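Local coordinates for aldehyde dehydrogenase 12 (Zea mays, PDB 6D97), which catalyses the NAD-dependent oxidation of L-glutamate gamma-semialdehyde to glutamate, the last step of proline catabolism in plants, at residues 202-207 / 512-517; 296-301 / 460-465; 317-322 / 492-497; 483-488 / 500-505. One frame throughout, in Å; residues are numbered along the deposited sequence.

Contact 1 of 4, residues 202-207 / 512-517; sequences LEIPLL and AGIGTP
Ile514 carries this contact, its side chain reaching from an irregular loop to the first turn of helix 203-214. CB points toward the helix; CG1 stands anti to the backbone N (chi1 -171°) and CD1 continues the extended line (chi2 172°), so the long branch runs straight at the helix. CG1 lies against Leu207, 3.8 Å from its CB and 4.0 Å from its CD2, the two side chains crossing at about a right angle. CD1, at the tip, fits between Leu207 CB, 3.8 Å away, and Ile204, where it rests 3.8 Å from the carbonyl O and 4.3 Å from the methyl CG2. Helix 203-214 follows strand 191-196 of the parallel NAD-binding sheet, the Rossmann-like part of the aldehyde dehydrogenase fold, and Ile204 also touches Thr196, an NAD-binding residue, and Thr273. An alanine in place of Ile514 would probably loosen the loop against the helix, with the ethyl arm that spans Ile204 and Leu207 gone. Leu207 meets the loop a second time where its CD2 lies 4.0 Å from CA of Gly515. No direct hydrogen bond joins the segments; a water accepts from Gly515 N at 2.9 Å and donates weakly to Leu207 O. Beyond it, Thr516 N-caps helix 517-524, its OG1 accepting from the backbone N of Ala519, while just before Ile514 in the chain Gly513 O is bonded to Gln208 NE2.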
loop_
_atom_site.group_PDB
_atom_site.type_symbol
_atom_site.label_atom_id
_atom_site.label_comp_id
_atom_site.label_asym_id
_atom_site.label_seq_id
_atom_site.Cartn_x
_atom_site.Cartn_y
_atom_site.Cartn_z
ATOM N N LEU A 202 -17.281 4.551 -26.242
ATOM C CA LEU A 202 -17.542 3.526 -25.240
ATOM C C LEU A 202 -16.530 3.540 -24.106
ATOM O O LEU A 202 -16.918 3.608 -22.934
ATOM C CB LEU A 202 -17.559 2.137 -25.897
ATOM C CG LEU A 202 -17.780 0.965 -24.937
ATOM C CD1 LEU A 202 -19.208 0.982 -24.407
ATOM C CD2 LEU A 202 -17.472 -0.358 -25.615
ATOM N N GLU A 203 -15.235 3.494 -24.429
ATOM C CA GLU A 203 -14.207 3.234 -23.425
ATOM C C GLU A 203 -14.174 4.317 -22.354
ATOM O O GLU A 203 -14.183 4.016 -21.155
ATOM C CB GLU A 203 -12.842 3.113 -24.104
ATOM C CG GLU A 203 -11.689 2.851 -23.157
ATOM C CD GLU A 203 -10.363 2.763 -23.888
ATOM O OE1 GLU A 203 -10.370 2.466 -25.101
ATOM O OE2 GLU A 203 -9.314 2.998 -23.256
ATOM N N ILE A 204 -14.123 5.581 -22.761
ATOM C CA ILE A 204 -13.992 6.678 -21.803
ATOM C C ILE A 204 -15.248 6.786 -20.941
ATOM O O ILE A 204 -15.138 6.732 -19.707
ATOM C CB ILE A 204 -13.677 8.009 -22.506
ATOM C CG1 ILE A 204 -12.312 7.948 -23.193
ATOM C CG2 ILE A 204 -13.742 9.152 -21.512
ATOM C CD1 ILE A 204 -12.004 9.173 -24.021
ATOM N N PRO A 205 -16.454 6.931 -21.513
ATOM C CA PRO A 205 -17.636 7.071 -20.642
ATOM C C PRO A 205 -17.919 5.852 -19.778
ATOM O O PRO A 205 -18.288 6.014 -18.609
ATOM C CB PRO A 205 -18.773 7.349 -21.636
ATOM C CG PRO A 205 -18.269 6.883 -22.947
ATOM C CD PRO A 205 -16.809 7.098 -22.936
ATOM N N LEU A 206 -17.752 4.635 -20.307
ATOM C CA LEU A 206 -18.045 3.445 -19.510
ATOM C C LEU A 206 -17.119 3.339 -18.304
ATOM O O LEU A 206 -17.570 3.046 -17.191
ATOM C CB LEU A 206 -17.940 2.182 -20.365
ATOM C CG LEU A 206 -18.007 0.857 -19.596
ATOM C CD1 LEU A 206 -19.381 0.666 -18.974
ATOM C CD2 LEU A 206 -17.647 -0.328 -20.479
ATOM N N LEU A 207 -15.822 3.581 -18.508
ATOM C CA LEU A 207 -14.855 3.392 -17.430
ATOM C C LEU A 207 -15.020 4.443 -16.339
ATOM O O LEU A 207 -14.856 4.140 -15.150
ATOM C CB LEU A 207 -13.433 3.413 -17.990
ATOM C CG LEU A 207 -12.823 2.067 -18.396
ATOM C CD1 LEU A 207 -13.694 1.328 -19.396
ATOM C CD2 LEU A 207 -11.415 2.255 -18.948
ATOM N N ALA A 512 -7.127 14.069 -14.219
ATOM C CA ALA A 512 -7.855 12.829 -14.029
ATOM C C ALA A 512 -7.045 11.648 -14.549
ATOM O O ALA A 512 -6.170 11.786 -15.407
ATOM C CB ALA A 512 -9.210 12.887 -14.736
ATOM N N GLY A 513 -7.332 10.475 -13.985
ATOM C CA GLY A 513 -6.917 9.213 -14.545
ATOM C C GLY A 513 -8.143 8.416 -14.952
ATOM O O GLY A 513 -9.284 8.833 -14.739
ATOM N N ILE A 514 -7.885 7.258 -15.553
ATOM C CA ILE A 514 -8.961 6.382 -15.990
ATOM C C ILE A 514 -8.449 4.950 -15.979
ATOM O O ILE A 514 -7.266 4.695 -16.218
ATOM C CB ILE A 514 -9.482 6.799 -17.387
ATOM C CG1 ILE A 514 -10.745 6.019 -17.756
ATOM C CG2 ILE A 514 -8.402 6.609 -18.448
ATOM C CD1 ILE A 514 -11.417 6.526 -19.022
ATOM N N GLY A 515 -9.344 4.014 -15.666
ATOM C CA GLY A 515 -9.035 2.604 -15.798
ATOM C C GLY A 515 -8.624 1.858 -14.541
ATOM O O GLY A 515 -9.276 0.883 -14.154
ATOM N N THR A 516 -7.542 2.301 -13.903
ATOM C CA THR A 516 -6.916 1.556 -12.819
ATOM C C THR A 516 -7.633 1.794 -11.493
ATOM O O THR A 516 -8.396 2.753 -11.349
ATOM C CB THR A 516 -5.444 1.948 -12.688
ATOM O OG1 THR A 516 -5.328 3.341 -12.368
ATOM C CG2 THR A 516 -4.708 1.669 -13.973
ATOM N N PRO A 517 -7.414 0.916 -10.506
ATOM C CA PRO A 517 -7.977 1.173 -9.170
ATOM C C PRO A 517 -7.561 2.513 -8.595
ATOM O O PRO A 517 -8.381 3.186 -7.961
ATOM C CB PRO A 517 -7.437 0.005 -8.335
ATOM C CG PRO A 517 -7.207 -1.093 -9.334
ATOM C CD PRO A 517 -6.793 -0.418 -10.608
HETATM O O HOH W 1 -11.900 4.714 -14.616
#

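Contact 2 of 4, residues 296-301 / 460-465; sequences GFDWKI and AHLTAA
The indole of Trp299 lies flat beneath the methyl of Ala464: CB sits over one face, 3.3 Å from the centroid of the six-membered ring and 10° off its normal, a close CH-pi contact. The ring is placed there by a chi1 of 46°, with CG in the crowded position between backbone N and carbonyl carbon. Its NE1 points edgewise to a water, 2.8 Å away, which also meets ND1 of His461 in the plane of that ring. Lys300 turns to the other face of the sheet. Its chain is extended through chi2, CG passing 4.0 Å from Ala465 CB; the bend at chi3 (-76°) then sets CE 3.8 Å from the same CB, and NZ goes on to a salt bridge with Asp319 and a hydrogen bond with Gln331. Between these side chains the backbones pair in parallel: Ala465 N donates to Trp299 O at 3.0 Å, and Ile301 N to Ala465 O at 2.8 Å, so the N and O of Ala465 straddle Lys300 as in a regular parallel ladder. Before these paired residues, Asp298 crosses Thr463 obliquely. Thr463 N reaches Asp298 OD1 from above the carboxylate plane at 3.3 Å, and a water links the same oxygen to Leu462 N. Gly296 packs on CB of Ala460. Strands 298-302 and 463-467 are neighbours in the mixed sheet, with strand 331-337 beyond the first and strand 485-488 beyond the second; helix 448-457 covers the Trp299 side through Cys455.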
loop_
_atom_site.group_PDB
_atom_site.type_symbol
_atom_site.label_atom_id
_atom_site.label_comp_id
_atom_site.label_asym_id
_atom_site.label_seq_id
_atom_site.Cartn_x
_atom_site.Cartn_y
_atom_site.Cartn_z
ATOM N N GLY A 296 -4.129 17.146 -25.550
ATOM C CA GLY A 296 -2.720 16.831 -25.472
ATOM C C GLY A 296 -2.009 17.129 -26.778
ATOM O O GLY A 296 -2.545 16.858 -27.850
ATOM N N PHE A 297 -0.815 17.715 -26.697
ATOM C CA PHE A 297 0.112 17.792 -27.818
ATOM C C PHE A 297 1.269 16.870 -27.490
ATOM O O PHE A 297 2.252 17.273 -26.856
ATOM C CB PHE A 297 0.564 19.241 -28.071
ATOM C CG PHE A 297 1.277 19.418 -29.361
ATOM C CD1 PHE A 297 0.579 19.637 -30.532
ATOM C CD2 PHE A 297 2.651 19.326 -29.415
ATOM C CE1 PHE A 297 1.250 19.772 -31.740
ATOM C CE2 PHE A 297 3.322 19.463 -30.617
ATOM C CZ PHE A 297 2.622 19.690 -31.777
ATOM N N ASP A 298 1.171 15.625 -27.950
ATOM C CA ASP A 298 2.043 14.533 -27.508
ATOM C C ASP A 298 3.245 14.375 -28.434
ATOM O O ASP A 298 3.116 14.452 -29.665
ATOM C CB ASP A 298 1.219 13.252 -27.454
ATOM C CG ASP A 298 -0.165 13.500 -26.879
ATOM O OD1 ASP A 298 -0.263 14.089 -25.803
ATOM O OD2 ASP A 298 -1.153 13.073 -27.483
ATOM N N TRP A 299 4.411 14.194 -27.832
ATOM C CA TRP A 299 5.670 14.166 -28.544
ATOM C C TRP A 299 6.281 12.775 -28.483
ATOM O O TRP A 299 6.028 12.003 -27.554
ATOM C CB TRP A 299 6.675 15.203 -27.984
ATOM C CG TRP A 299 6.807 15.245 -26.486
ATOM C CD1 TRP A 299 6.182 16.110 -25.629
ATOM C CD2 TRP A 299 7.636 14.408 -25.674
ATOM N NE1 TRP A 299 6.564 15.849 -24.334
ATOM C CE2 TRP A 299 7.454 14.808 -24.334
ATOM C CE3 TRP A 299 8.509 13.351 -25.950
ATOM C CZ2 TRP A 299 8.113 14.188 -23.275
ATOM C CZ3 TRP A 299 9.157 12.735 -24.902
ATOM C CH2 TRP A 299 8.956 13.154 -23.578
ATOM N N LYS A 300 7.080 12.463 -29.501
ATOM C CA LYS A 300 7.934 11.286 -29.522
ATOM C C LYS A 300 9.351 11.752 -29.795
ATOM O O LYS A 300 9.591 12.493 -30.756
ATOM C CB LYS A 300 7.490 10.275 -30.580
ATOM C CG LYS A 300 8.423 9.087 -30.714
ATOM C CD LYS A 300 7.872 8.069 -31.695
ATOM C CE LYS A 300 6.736 7.264 -31.080
ATOM N NZ LYS A 300 5.892 6.602 -32.115
ATOM N N ILE A 301 10.272 11.353 -28.927
ATOM C CA ILE A 301 11.691 11.628 -29.090
ATOM C C ILE A 301 12.372 10.330 -29.491
ATOM O O ILE A 301 12.195 9.299 -28.830
ATOM C CB ILE A 301 12.314 12.193 -27.802
ATOM C CG1 ILE A 301 11.693 13.542 -27.430
ATOM C CG2 ILE A 301 13.810 12.335 -27.963
ATOM C CD1 ILE A 301 12.143 14.045 -26.070
ATOM N N ALA A 460 0.456 21.258 -22.477
ATOM C CA ALA A 460 -0.223 19.996 -22.227
ATOM C C ALA A 460 0.813 18.906 -22.013
ATOM O O ALA A 460 1.838 18.867 -22.701
ATOM C CB ALA A 460 -1.157 19.623 -23.388
ATOM N N HIS A 461 0.541 18.022 -21.053
ATOM C CA HIS A 461 1.463 16.954 -20.673
ATOM C C HIS A 461 0.659 15.662 -20.505
ATOM O O HIS A 461 0.465 15.161 -19.397
ATOM C CB HIS A 461 2.230 17.327 -19.404
ATOM C CG HIS A 461 2.990 18.611 -19.518
ATOM N ND1 HIS A 461 4.032 18.780 -20.403
ATOM C CD2 HIS A 461 2.850 19.792 -18.873
ATOM C CE1 HIS A 461 4.507 20.007 -20.293
ATOM N NE2 HIS A 461 3.808 20.642 -19.369
ATOM N N LEU A 462 0.195 15.124 -21.632
ATOM C CA LEU A 462 -0.598 13.905 -21.624
ATOM C C LEU A 462 0.287 12.692 -21.889
ATOM O O LEU A 462 0.820 12.096 -20.950
ATOM C CB LEU A 462 -1.726 14.000 -22.655
ATOM C CG LEU A 462 -2.833 12.947 -22.595
ATOM C CD1 LEU A 462 -3.176 12.586 -21.161
ATOM C CD2 LEU A 462 -4.068 13.467 -23.303
ATOM N N THR A 463 0.457 12.318 -23.154
ATOM C CA THR A 463 1.286 11.173 -23.493
ATOM C C THR A 463 2.574 11.620 -24.168
ATOM O O THR A 463 2.708 12.754 -24.635
ATOM C CB THR A 463 0.543 10.184 -24.396
ATOM O OG1 THR A 463 0.270 10.794 -25.662
ATOM C CG2 THR A 463 -0.760 9.764 -23.755
ATOM N N ALA A 464 3.532 10.700 -24.194
ATOM C CA ALA A 464 4.860 10.950 -24.733
ATOM C C ALA A 464 5.559 9.612 -24.904
ATOM O O ALA A 464 5.226 8.629 -24.236
ATOM C CB ALA A 464 5.678 11.869 -23.825
ATOM N N ALA A 465 6.534 9.589 -25.807
ATOM C CA ALA A 465 7.310 8.391 -26.085
ATOM C C ALA A 465 8.772 8.760 -26.271
ATOM O O ALA A 465 9.095 9.744 -26.944
ATOM C CB ALA A 465 6.797 7.661 -27.332
HETATM O O HOH W 2 3.129 17.292 -24.267
HETATM O O HOH W 3 0.623 16.126 -24.341
HETATM O O HOH W 4 5.684 18.135 -22.923
#

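Contact 3 of 4, residues 317-322 / 492-497; sequences DQDAYA and ARTTGA
Asp319 lays its carboxylate against the backbone of Thr494 and Thr495, with CG anti to the carbonyl carbon (chi1 -81°). OD1 takes two bonds from Thr495: the hydroxyl OG1 donates at 2.7 Å to the anti lone pair, while the backbone N comes from above the carboxylate plane at 3.2 Å. OD2 receives Thr494 N at 3.0 Å, also from above the plane, and forms a salt bridge with Lys300. Four donors therefore hold this buried group, which would probably favour its ionised form. The hydroxyl of Thr494 lies beside CB and CG of Asp319 but is bonded to Ser329 O. A water donates both to Gln318 O and to Thr495 OG1, tying the helix backbone to the same threonine. Arg493 turns to its own loop, where NH2 meets Gly496 O at 2.8 Å in the guanidinium plane; NE bonds weakly to Thr495 O. Gln318 NE2 is hydrogen-bonded to OG1 of Thr547 of the third subunit. The aspartate thus accepts from two consecutive backbone N-H groups and a threonine hydroxyl of the loop after strand 485-488, joining it to the C-terminal end of helix 309-321 in the part of the aldehyde dehydrogenase fold built on the mixed sheet.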
loop_
_atom_site.group_PDB
_atom_site.type_symbol
_atom_site.label_atom_id
_atom_site.label_comp_id
_atom_site.label_asym_id
_atom_site.label_seq_id
_atom_site.Cartn_x
_atom_site.Cartn_y
_atom_site.Cartn_z
ATOM N N ASP A 317 3.518 5.297 -37.523
ATOM C CA ASP A 317 2.336 5.409 -38.371
ATOM C C ASP A 317 1.059 5.163 -37.577
ATOM O O ASP A 317 0.060 5.869 -37.762
ATOM C CB ASP A 317 2.433 4.433 -39.543
ATOM C CG ASP A 317 1.169 4.408 -40.386
ATOM O OD1 ASP A 317 0.961 5.361 -41.168
ATOM O OD2 ASP A 317 0.380 3.445 -40.255
ATOM N N GLN A 318 1.066 4.162 -36.695
ATOM C CA GLN A 318 -0.122 3.885 -35.898
ATOM C C GLN A 318 -0.368 4.990 -34.883
ATOM O O GLN A 318 -1.516 5.390 -34.660
ATOM C CB GLN A 318 0.011 2.532 -35.200
ATOM C CG GLN A 318 -0.024 1.346 -36.150
ATOM C CD GLN A 318 -1.398 1.118 -36.761
ATOM O OE1 GLN A 318 -1.519 0.783 -37.938
ATOM N NE2 GLN A 318 -2.439 1.292 -35.959
ATOM N N ASP A 319 0.699 5.502 -34.264
ATOM C CA ASP A 319 0.538 6.559 -33.272
ATOM C C ASP A 319 -0.040 7.815 -33.905
ATOM O O ASP A 319 -0.945 8.445 -33.349
ATOM C CB ASP A 319 1.875 6.873 -32.602
ATOM C CG ASP A 319 2.218 5.895 -31.503
ATOM O OD1 ASP A 319 1.297 5.238 -30.974
ATOM O OD2 ASP A 319 3.415 5.795 -31.165
ATOM N N ALA A 320 0.464 8.189 -35.080
ATOM C CA ALA A 320 0.066 9.455 -35.677
ATOM C C ALA A 320 -1.267 9.363 -36.407
ATOM O O ALA A 320 -2.008 10.352 -36.452
ATOM C CB ALA A 320 1.152 9.949 -36.633
ATOM N N TYR A 321 -1.606 8.201 -36.968
ATOM C CA TYR A 321 -2.635 8.159 -37.998
ATOM C C TYR A 321 -3.756 7.156 -37.781
ATOM O O TYR A 321 -4.754 7.233 -38.506
ATOM C CB TYR A 321 -1.987 7.897 -39.363
ATOM C CG TYR A 321 -1.014 8.985 -39.733
ATOM C CD1 TYR A 321 -1.362 10.323 -39.589
ATOM C CD2 TYR A 321 0.259 8.676 -40.196
ATOM C CE1 TYR A 321 -0.478 11.324 -39.914
ATOM C CE2 TYR A 321 1.155 9.671 -40.522
ATOM C CZ TYR A 321 0.780 10.994 -40.381
ATOM O OH TYR A 321 1.665 11.994 -40.703
ATOM N N ALA A 322 -3.640 6.226 -36.834
ATOM C CA ALA A 322 -4.793 5.409 -36.480
ATOM C C ALA A 322 -5.934 6.314 -36.036
ATOM O O ALA A 322 -5.712 7.336 -35.381
ATOM C CB ALA A 322 -4.442 4.413 -35.375
ATOM N N ALA A 492 8.576 2.088 -27.563
ATOM C CA ALA A 492 7.719 3.112 -26.980
ATOM C C ALA A 492 6.744 3.662 -28.014
ATOM O O ALA A 492 7.073 3.809 -29.195
ATOM C CB ALA A 492 8.563 4.248 -26.397
ATOM N N ARG A 493 5.535 3.963 -27.550
ATOM C CA ARG A 493 4.455 4.498 -28.363
ATOM C C ARG A 493 3.832 5.677 -27.628
ATOM O O ARG A 493 4.140 5.940 -26.465
ATOM C CB ARG A 493 3.400 3.419 -28.643
ATOM C CG ARG A 493 2.748 2.861 -27.375
ATOM C CD ARG A 493 2.031 1.546 -27.629
ATOM N NE ARG A 493 1.011 1.292 -26.616
ATOM C CZ ARG A 493 1.229 0.654 -25.471
ATOM N NH1 ARG A 493 2.438 0.189 -25.187
ATOM N NH2 ARG A 493 0.234 0.481 -24.610
ATOM N N THR A 494 2.947 6.402 -28.313
ATOM C CA THR A 494 2.179 7.444 -27.646
ATOM C C THR A 494 0.729 7.056 -27.402
ATOM O O THR A 494 0.096 7.630 -26.509
ATOM C CB THR A 494 2.209 8.753 -28.450
ATOM O OG1 THR A 494 1.465 8.594 -29.665
ATOM C CG2 THR A 494 3.636 9.143 -28.782
ATOM N N THR A 495 0.195 6.095 -28.150
ATOM C CA THR A 495 -1.219 5.748 -28.095
ATOM C C THR A 495 -1.422 4.350 -27.524
ATOM O O THR A 495 -0.486 3.563 -27.373
ATOM C CB THR A 495 -1.849 5.831 -29.489
ATOM O OG1 THR A 495 -1.310 4.797 -30.322
ATOM C CG2 THR A 495 -1.550 7.170 -30.121
ATOM N N GLY A 496 -2.677 4.055 -27.206
ATOM C CA GLY A 496 -3.065 2.706 -26.843
ATOM C C GLY A 496 -2.841 2.339 -25.395
ATOM O O GLY A 496 -2.411 1.216 -25.107
ATOM N N ALA A 497 -3.109 3.252 -24.474
ATOM C CA ALA A 497 -2.984 2.940 -23.056
ATOM C C ALA A 497 -4.107 2.000 -22.639
ATOM O O ALA A 497 -5.283 2.375 -22.737
ATOM C CB ALA A 497 -3.022 4.213 -22.221
HETATM O O HOH W 5 -2.715 4.716 -32.453
#

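Contact 4 of 4, residues 483-488 / 500-505; sequences NGTTYA and NHWFGP
One direct hydrogen bond joins strand 485-488 to the loop beside it: Thr485 OG1 donates to Gly504 O at 3.0 Å, in the carbonyl plane and on a lone pair. OG1, anti to the carbonyl carbon (chi1 -46°), points at the loop. Gly504 O also accepts a weak bond from Trp502 NE1 and a CA-H...O contact from Gly484, so the indole, the Thr485 hydroxyl and the residue before the strand converge on it. The rings of Tyr487 and His501 cross obliquely, their planes at 72°. The phenol OH meets the imidazole at its edge, 3.4 Å from CE1, and ND1 steadies the imidazole by donating to Trp502 O at 3.0 Å. An alanine at His501 has neither the ring edge that meets Tyr487 nor the ND1 bond, and the loop would probably be held less firmly. In van der Waals contact, Thr485 CG2 lies 3.7 Å from Trp502 O and at the edge of His501, 4.3 Å from CE1. A CB on Gly484 would clash with the loop backbone. A strand of the third subunit pairs in parallel with Thr485 to Ala488. ND1, as donor, carries its proton, and the cross-bond and the loop's own bonds end on the carbonyls of Gly504 and Trp502.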
loop_
_atom_site.group_PDB
_atom_site.type_symbol
_atom_site.label_atom_id
_atom_site.label_comp_id
_atom_site.label_asym_id
_atom_site.label_seq_id
_atom_site.Cartn_x
_atom_site.Cartn_y
_atom_site.Cartn_z
ATOM N N ASN A 483 5.066 14.543 -18.865
ATOM C CA ASN A 483 3.830 13.983 -19.423
ATOM C C ASN A 483 3.321 12.767 -18.654
ATOM O O ASN A 483 4.080 11.849 -18.340
ATOM C CB ASN A 483 4.047 13.623 -20.891
ATOM C CG ASN A 483 4.100 14.842 -21.778
ATOM O OD1 ASN A 483 4.540 15.915 -21.359
ATOM N ND2 ASN A 483 3.632 14.692 -23.007
ATOM N N GLY A 484 2.017 12.774 -18.359
ATOM C CA GLY A 484 1.482 11.867 -17.354
ATOM C C GLY A 484 1.469 10.412 -17.772
ATOM O O GLY A 484 1.346 9.520 -16.928
ATOM N N THR A 485 1.583 10.148 -19.071
ATOM C CA THR A 485 1.595 8.778 -19.588
ATOM C C THR A 485 2.724 8.691 -20.612
ATOM O O THR A 485 2.505 8.849 -21.816
ATOM C CB THR A 485 0.260 8.385 -20.192
ATOM O OG1 THR A 485 -0.800 8.780 -19.313
ATOM C CG2 THR A 485 0.217 6.884 -20.381
ATOM N N THR A 486 3.927 8.417 -20.123
ATOM C CA THR A 486 5.131 8.417 -20.939
ATOM C C THR A 486 5.636 6.992 -21.112
ATOM O O THR A 486 5.799 6.261 -20.130
ATOM C CB THR A 486 6.214 9.286 -20.301
ATOM O OG1 THR A 486 5.728 10.627 -20.163
ATOM C CG2 THR A 486 7.460 9.289 -21.168
ATOM N N TYR A 487 5.885 6.607 -22.360
ATOM C CA TYR A 487 6.437 5.302 -22.693
ATOM C C TYR A 487 7.911 5.455 -23.047
ATOM O O TYR A 487 8.300 6.416 -23.717
ATOM C CB TYR A 487 5.678 4.658 -23.856
ATOM C CG TYR A 487 4.193 4.463 -23.621
ATOM C CD1 TYR A 487 3.313 5.538 -23.668
ATOM C CD2 TYR A 487 3.669 3.200 -23.373
ATOM C CE1 TYR A 487 1.959 5.367 -23.468
ATOM C CE2 TYR A 487 2.314 3.019 -23.163
ATOM C CZ TYR A 487 1.465 4.105 -23.211
ATOM O OH TYR A 487 0.115 3.925 -23.011
ATOM N N ALA A 488 8.730 4.505 -22.598
ATOM C CA ALA A 488 10.177 4.593 -22.760
ATOM C C ALA A 488 10.730 3.234 -23.155
ATOM O O ALA A 488 10.437 2.228 -22.503
ATOM C CB ALA A 488 10.852 5.084 -21.473
ATOM N N ASN A 500 -4.701 -1.802 -17.786
ATOM C CA ASN A 500 -3.808 -2.294 -16.745
ATOM C C ASN A 500 -2.868 -1.225 -16.204
ATOM O O ASN A 500 -2.186 -1.482 -15.206
ATOM C CB ASN A 500 -2.992 -3.487 -17.250
ATOM C CG ASN A 500 -2.422 -3.264 -18.631
ATOM O OD1 ASN A 500 -3.149 -3.316 -19.621
ATOM N ND2 ASN A 500 -1.115 -3.035 -18.710
ATOM N N HIS A 501 -2.802 -0.046 -16.818
ATOM C CA HIS A 501 -2.023 1.020 -16.214
ATOM C C HIS A 501 -2.691 2.364 -16.468
ATOM O O HIS A 501 -3.592 2.501 -17.300
ATOM C CB HIS A 501 -0.566 1.020 -16.700
ATOM C CG HIS A 501 -0.396 1.337 -18.151
ATOM N ND1 HIS A 501 -0.493 2.616 -18.651
ATOM C CD2 HIS A 501 -0.104 0.542 -19.206
ATOM C CE1 HIS A 501 -0.282 2.593 -19.956
ATOM N NE2 HIS A 501 -0.039 1.348 -20.318
ATOM N N TRP A 502 -2.233 3.346 -15.702
ATOM C CA TRP A 502 -2.803 4.683 -15.699
ATOM C C TRP A 502 -2.763 5.318 -17.082
ATOM O O TRP A 502 -1.803 5.149 -17.839
ATOM C CB TRP A 502 -2.022 5.536 -14.693
ATOM C CG TRP A 502 -2.212 7.017 -14.787
ATOM C CD1 TRP A 502 -1.676 7.868 -15.720
ATOM C CD2 TRP A 502 -2.950 7.837 -13.876
ATOM N NE1 TRP A 502 -2.060 9.159 -15.457
ATOM C CE2 TRP A 502 -2.838 9.170 -14.329
ATOM C CE3 TRP A 502 -3.700 7.576 -12.723
ATOM C CZ2 TRP A 502 -3.456 10.236 -13.675
ATOM C CZ3 TRP A 502 -4.312 8.637 -12.075
ATOM C CH2 TRP A 502 -4.181 9.952 -12.552
ATOM N N PHE A 503 -3.828 6.046 -17.411
ATOM C CA PHE A 503 -3.825 7.006 -18.507
ATOM C C PHE A 503 -4.380 8.317 -17.978
ATOM O O PHE A 503 -5.447 8.339 -17.354
ATOM C CB PHE A 503 -4.647 6.528 -19.709
ATOM C CG PHE A 503 -4.746 7.549 -20.817
ATOM C CD1 PHE A 503 -3.815 7.576 -21.839
ATOM C CD2 PHE A 503 -5.770 8.486 -20.832
ATOM C CE1 PHE A 503 -3.906 8.508 -22.857
ATOM C CE2 PHE A 503 -5.860 9.424 -21.846
ATOM C CZ PHE A 503 -4.929 9.429 -22.862
ATOM N N GLY A 504 -3.659 9.400 -18.233
ATOM C CA GLY A 504 -4.037 10.703 -17.748
ATOM C C GLY A 504 -2.859 11.651 -17.791
ATOM O O GLY A 504 -1.705 11.232 -17.914
ATOM N N PRO A 505 -3.125 12.944 -17.695
ATOM C CA PRO A 505 -2.050 13.937 -17.735
ATOM C C PRO A 505 -1.332 14.004 -16.389
ATOM O O PRO A 505 -1.715 13.357 -15.417
ATOM C CB PRO A 505 -2.796 15.234 -18.046
ATOM C CG PRO A 505 -4.128 15.039 -17.398
ATOM C CD PRO A 505 -4.450 13.575 -17.557
#

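Contacts 2, 3 and 4 cluster round the mixed sheet, their centres about 10 to 13 Å apart, whereas contact 1 lies beside the NAD-binding sheet, about 13 Å from contact 4 and about 19 Å from the other two, centre to centre. Contacts 2 and 4 share neighbouring strands, 463-467 and 485-488, with Leu462 O and Thr485 N probably bonded between them. The salt bridge from Lys300 to Asp319 ties contact 2 to contact 3. Along the chain, contact 1 spans all the others; contact 2 closes before contact 4 opens, and contact 3 alternates with both. The chain between strand 485-488 and helix 517-524 supplies a segment to contacts 1, 3 and 4, thereby connecting the two sheets.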